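Long-range contact in fibrinogen-binding protein (Staphylococcus aureus subsp. aureus, PDB 3T49), which probably inhibits the complement C3 convertases of the human host, as a secreted virulence factor of the staphylococcal complement inhibitor family: residues A23-I34 with I63-I71. Sequence-based numbering, arbitrary orientation.
Sequences AGSLNPYYKRTI and IYKEIDEII. With SO4 (sulfate ion), chain F; SO4 (sulfate ion), chain G.
Tyr30 and Ile63 pack as reciprocal knobs. The Tyr30 side chain sits among Ile63, Glu66, Ile67 and Ile70, and Ile63 enters a hole of Tyr29, Tyr30, Thr33 and Ile34. Tyr30 and Ile70 come from opposite directions, Ile70 CD1 lying 3.5 Å from Tyr30 CZ, beside the hydroxyl. In Ile63, CG1 anti to the backbone N (chi1 -162°) points across towards helix 28-47, and the bend at chi2 (67°) turns CD1 to Tyr30 CD1 (3.6 Å). Ile63 CG2 meets Ile34 CG1, the side chains crossing at about a right angle. Ile67 slides past Tyr30, CG1 3.8 Å from Tyr30 CD1, while its CD1 touches Ile34 CD1. Leu26 CD1 lies over the rim of one face of the Tyr30 ring and Tyr29 CD2 over the centre of the other.

Such knobs-into-holes packing joins antiparallel helices of the three-helix SCIN bundle, here helices 28-47 and 50-72, whose short segments run at 153° with axes 10.7 Å apart; Ile34 and Ile67 also touch Tyr19 of helix 16-22. The turn before helix 28-47 adds Leu26, whose CD2 meets Ile70 CG2 tip to tip at 3.8 Å.

Polar linkage is indirect: one water bonds Tyr29 OH and donates to Glu66 OE1, whose carboxylate also salt-bridges Lys62. Asn27 OD1 caps helix 28-47, accepting from Tyr29 N (2.8 Å), and Arg32 NE and NH2 hydrogen-bond O1 and O3 of a sulfate ion, probably from the crystallisation liquor.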
loop_
_atom_site.group_PDB
_atom_site.type_symbol
_atom_site.label_atom_id
_atom_site.label_comp_id
_atom_site.label_asym_id
_atom_site.label_seq_id
_atom_site.Cartn_x
_atom_site.Cartn_y
_atom_site.Cartn_z
ATOM N N ALA A 23 8.622 -5.877 5.583
ATOM C CA ALA A 23 8.726 -6.708 4.395
ATOM C C ALA A 23 10.162 -7.079 4.091
ATOM O O ALA A 23 10.379 -7.992 3.306
ATOM C CB ALA A 23 8.088 -6.025 3.217
ATOM N N GLY A 24 11.128 -6.414 4.709
ATOM C CA GLY A 24 12.519 -6.794 4.522
ATOM C C GLY A 24 12.792 -8.190 5.044
ATOM O O GLY A 24 13.791 -8.815 4.648
ATOM N N SER A 25 11.925 -8.708 5.917
ATOM C CA SER A 25 12.042 -10.086 6.394
ATOM C C SER A 25 11.514 -11.131 5.408
ATOM O O SER A 25 11.691 -12.336 5.657
ATOM C CB SER A 25 11.277 -10.245 7.724
ATOM O OG SER A 25 11.888 -9.506 8.770
ATOM N N LEU A 26 10.891 -10.715 4.308
ATOM C CA LEU A 26 10.200 -11.588 3.367
ATOM C C LEU A 26 10.776 -11.488 1.971
ATOM O O LEU A 26 11.664 -10.663 1.712
ATOM C CB LEU A 26 8.717 -11.178 3.280
ATOM C CG LEU A 26 7.981 -11.062 4.627
ATOM C CD1 LEU A 26 6.565 -10.561 4.431
ATOM C CD2 LEU A 26 7.970 -12.373 5.336
ATOM N N ASN A 27 10.219 -12.280 1.046
ATOM C CA ASN A 27 10.621 -12.259 -0.373
ATOM C C ASN A 27 10.534 -10.843 -0.893
ATOM O O ASN A 27 9.614 -10.119 -0.537
ATOM C CB ASN A 27 9.675 -13.153 -1.201
ATOM C CG ASN A 27 10.057 -13.249 -2.696
ATOM O OD1 ASN A 27 9.743 -12.377 -3.529
ATOM N ND2 ASN A 27 10.697 -14.365 -3.046
ATOM N N PRO A 28 11.451 -10.442 -1.792
ATOM C CA PRO A 28 11.398 -9.084 -2.369
ATOM C C PRO A 28 10.071 -8.660 -2.995
ATOM O O PRO A 28 9.826 -7.457 -3.118
ATOM C CB PRO A 28 12.494 -9.134 -3.431
ATOM C CG PRO A 28 13.463 -10.124 -2.932
ATOM C CD PRO A 28 12.639 -11.186 -2.255
ATOM N N TYR A 29 9.209 -9.596 -3.379
ATOM C CA TYR A 29 7.891 -9.273 -3.897
ATOM C C TYR A 29 7.164 -8.276 -3.003
ATOM O O TYR A 29 6.503 -7.367 -3.510
ATOM C CB TYR A 29 7.045 -10.560 -4.055
ATOM C CG TYR A 29 5.596 -10.274 -4.328
ATOM C CD1 TYR A 29 5.146 -10.015 -5.612
ATOM C CD2 TYR A 29 4.665 -10.257 -3.285
ATOM C CE1 TYR A 29 3.829 -9.725 -5.857
ATOM C CE2 TYR A 29 3.356 -9.953 -3.516
ATOM C CZ TYR A 29 2.927 -9.702 -4.811
ATOM O OH TYR A 29 1.605 -9.392 -5.058
ATOM N N TYR A 30 7.221 -8.479 -1.684
ATOM C CA TYR A 30 6.367 -7.713 -0.808
ATOM C C TYR A 30 6.733 -6.231 -0.826
ATOM O O TYR A 30 5.878 -5.373 -1.055
ATOM C CB TYR A 30 6.340 -8.338 0.614
ATOM C CG TYR A 30 5.731 -9.707 0.530
ATOM C CD1 TYR A 30 4.344 -9.855 0.467
ATOM C CD2 TYR A 30 6.528 -10.827 0.415
ATOM C CE1 TYR A 30 3.789 -11.105 0.315
ATOM C CE2 TYR A 30 5.965 -12.106 0.263
ATOM C CZ TYR A 30 4.606 -12.198 0.212
ATOM O OH TYR A 30 4.034 -13.441 0.033
ATOM N N LYS A 31 8.001 -5.929 -0.632
ATOM C CA LYS A 31 8.426 -4.533 -0.680
ATOM C C LYS A 31 8.195 -3.903 -2.048
ATOM O O LYS A 31 7.763 -2.754 -2.142
ATOM C CB LYS A 31 9.880 -4.413 -0.265
ATOM C CG LYS A 31 10.283 -2.946 -0.070
ATOM C CD LYS A 31 11.681 -2.806 0.489
ATOM C CE LYS A 31 12.165 -1.374 0.293
ATOM N NZ LYS A 31 12.626 -1.148 -1.138
ATOM N N ARG A 32 8.469 -4.621 -3.125
ATOM C CA ARG A 32 8.280 -3.990 -4.425
ATOM C C ARG A 32 6.812 -3.747 -4.743
ATOM O O ARG A 32 6.499 -2.766 -5.412
ATOM C CB ARG A 32 9.046 -4.685 -5.563
ATOM C CG ARG A 32 8.488 -5.993 -6.022
ATOM C CD ARG A 32 9.059 -6.422 -7.417
ATOM N NE ARG A 32 8.657 -7.807 -7.662
ATOM C CZ ARG A 32 9.350 -8.873 -7.283
ATOM N NH1 ARG A 32 10.506 -8.772 -6.668
ATOM N NH2 ARG A 32 8.848 -10.071 -7.527
ATOM N N THR A 33 5.904 -4.563 -4.196
ATOM C CA THR A 33 4.483 -4.315 -4.354
ATOM C C THR A 33 4.050 -3.069 -3.554
ATOM O O THR A 33 3.280 -2.229 -4.040
ATOM C CB THR A 33 3.667 -5.574 -3.991
ATOM O OG1 THR A 33 4.091 -6.647 -4.838
ATOM C CG2 THR A 33 2.188 -5.323 -4.203
ATOM N N ILE A 34 4.586 -2.937 -2.353
ATOM C CA ILE A 34 4.336 -1.727 -1.595
ATOM C C ILE A 34 4.845 -0.483 -2.346
ATOM O O ILE A 34 4.134 0.505 -2.489
ATOM C CB ILE A 34 4.951 -1.805 -0.214
ATOM C CG1 ILE A 34 4.265 -2.889 0.627
ATOM C CG2 ILE A 34 4.831 -0.445 0.470
ATOM C CD1 ILE A 34 5.050 -3.287 1.849
ATOM N N ILE A 63 -1.896 -6.113 0.190
ATOM C CA ILE A 63 -0.506 -6.452 0.516
ATOM C C ILE A 63 -0.255 -6.352 2.032
ATOM O O ILE A 63 0.485 -7.167 2.593
ATOM C CB ILE A 63 0.515 -5.622 -0.329
ATOM C CG1 ILE A 63 1.917 -6.269 -0.334
ATOM C CG2 ILE A 63 0.598 -4.163 0.153
ATOM C CD1 ILE A 63 1.984 -7.597 -1.061
ATOM N N TYR A 64 -0.879 -5.407 2.728
ATOM C CA TYR A 64 -0.723 -5.320 4.171
ATOM C C TYR A 64 -1.301 -6.564 4.832
ATOM O O TYR A 64 -0.721 -7.087 5.779
ATOM C CB TYR A 64 -1.428 -4.077 4.729
ATOM C CG TYR A 64 -0.851 -2.742 4.315
ATOM C CD1 TYR A 64 0.373 -2.618 3.664
ATOM C CD2 TYR A 64 -1.551 -1.584 4.597
ATOM C CE1 TYR A 64 0.865 -1.373 3.306
ATOM C CE2 TYR A 64 -1.062 -0.343 4.254
ATOM C CZ TYR A 64 0.139 -0.236 3.601
ATOM O OH TYR A 64 0.629 1.011 3.244
ATOM N N LYS A 65 -2.467 -7.035 4.389
ATOM C CA LYS A 65 -3.086 -8.249 4.944
ATOM C C LYS A 65 -2.189 -9.450 4.686
ATOM O O LYS A 65 -2.022 -10.294 5.590
ATOM C CB LYS A 65 -4.473 -8.456 4.339
ATOM C CG LYS A 65 -5.202 -9.632 4.981
ATOM C CD LYS A 65 -6.662 -9.682 4.510
ATOM C CE LYS A 65 -7.445 -10.713 5.346
ATOM N NZ LYS A 65 -8.851 -10.888 4.907
ATOM N N GLU A 66 -1.635 -9.568 3.481
ATOM C CA GLU A 66 -0.731 -10.678 3.155
ATOM C C GLU A 66 0.486 -10.686 4.077
ATOM O O GLU A 66 0.889 -11.750 4.587
ATOM C CB GLU A 66 -0.300 -10.657 1.686
ATOM C CG GLU A 66 -1.418 -11.107 0.786
ATOM C CD GLU A 66 -1.274 -10.741 -0.661
ATOM O OE1 GLU A 66 -0.496 -9.844 -0.992
ATOM O OE2 GLU A 66 -2.025 -11.319 -1.485
ATOM N N ILE A 67 1.068 -9.520 4.300
ATOM C CA ILE A 67 2.245 -9.411 5.142
ATOM C C ILE A 67 1.886 -9.746 6.576
ATOM O O ILE A 67 2.600 -10.535 7.228
ATOM C CB ILE A 67 2.863 -8.018 5.016
ATOM C CG1 ILE A 67 3.505 -7.860 3.630
ATOM C CG2 ILE A 67 3.879 -7.790 6.112
ATOM C CD1 ILE A 67 3.857 -6.418 3.302
ATOM N N ASP A 68 0.790 -9.212 7.087
ATOM C CA ASP A 68 0.342 -9.535 8.428
ATOM C C ASP A 68 0.129 -11.051 8.591
ATOM O O ASP A 68 0.539 -11.643 9.599
ATOM C CB ASP A 68 -0.980 -8.837 8.772
ATOM C CG ASP A 68 -0.837 -7.362 9.040
ATOM O OD1 ASP A 68 0.274 -6.888 9.258
ATOM O OD2 ASP A 68 -1.907 -6.667 9.097
ATOM N N GLU A 69 -0.492 -11.689 7.620
ATOM C CA GLU A 69 -0.805 -13.104 7.750
ATOM C C GLU A 69 0.447 -13.956 7.706
ATOM O O GLU A 69 0.536 -14.922 8.474
ATOM C CB GLU A 69 -1.870 -13.507 6.738
ATOM C CG GLU A 69 -3.244 -12.931 7.150
ATOM C CD GLU A 69 -4.410 -13.403 6.333
ATOM O OE1 GLU A 69 -4.185 -14.017 5.285
ATOM O OE2 GLU A 69 -5.547 -13.129 6.775
ATOM N N ILE A 70 1.453 -13.597 6.925
ATOM C CA ILE A 70 2.691 -14.387 6.936
ATOM C C ILE A 70 3.396 -14.208 8.279
ATOM O O ILE A 70 3.870 -15.184 8.905
ATOM C CB ILE A 70 3.641 -13.982 5.816
ATOM C CG1 ILE A 70 3.087 -14.403 4.460
ATOM C CG2 ILE A 70 5.013 -14.654 5.984
ATOM C CD1 ILE A 70 3.821 -13.732 3.287
ATOM N N ILE A 71 3.496 -12.968 8.738
ATOM C CA ILE A 71 4.275 -12.661 9.937
ATOM C C ILE A 71 3.574 -13.183 11.203
ATOM O O ILE A 71 4.245 -13.597 12.162
ATOM C CB ILE A 71 4.602 -11.156 9.941
ATOM C CG1 ILE A 71 5.673 -10.897 8.869
ATOM C CG2 ILE A 71 5.053 -10.668 11.329
ATOM C CD1 ILE A 71 6.028 -9.460 8.661
HETATM S S SO4 F . 5.740 -8.988 -9.660
HETATM O O1 SO4 F . 6.182 -7.756 -9.011
HETATM O O2 SO4 F . 6.009 -8.890 -11.091
HETATM O O3 SO4 F . 6.450 -10.125 -9.092
HETATM O O4 SO4 F . 4.307 -9.156 -9.447
HETATM S S SO4 G . 15.887 -2.729 -0.226
HETATM O O1 SO4 G . 15.347 -1.428 0.156
HETATM O O2 SO4 G . 17.250 -2.560 -0.720
HETATM O O3 SO4 G . 15.906 -3.638 0.916
HETATM O O4 SO4 G . 15.055 -3.293 -1.280
HETATM O O HOH W 1 -0.550 -8.526 -3.446
#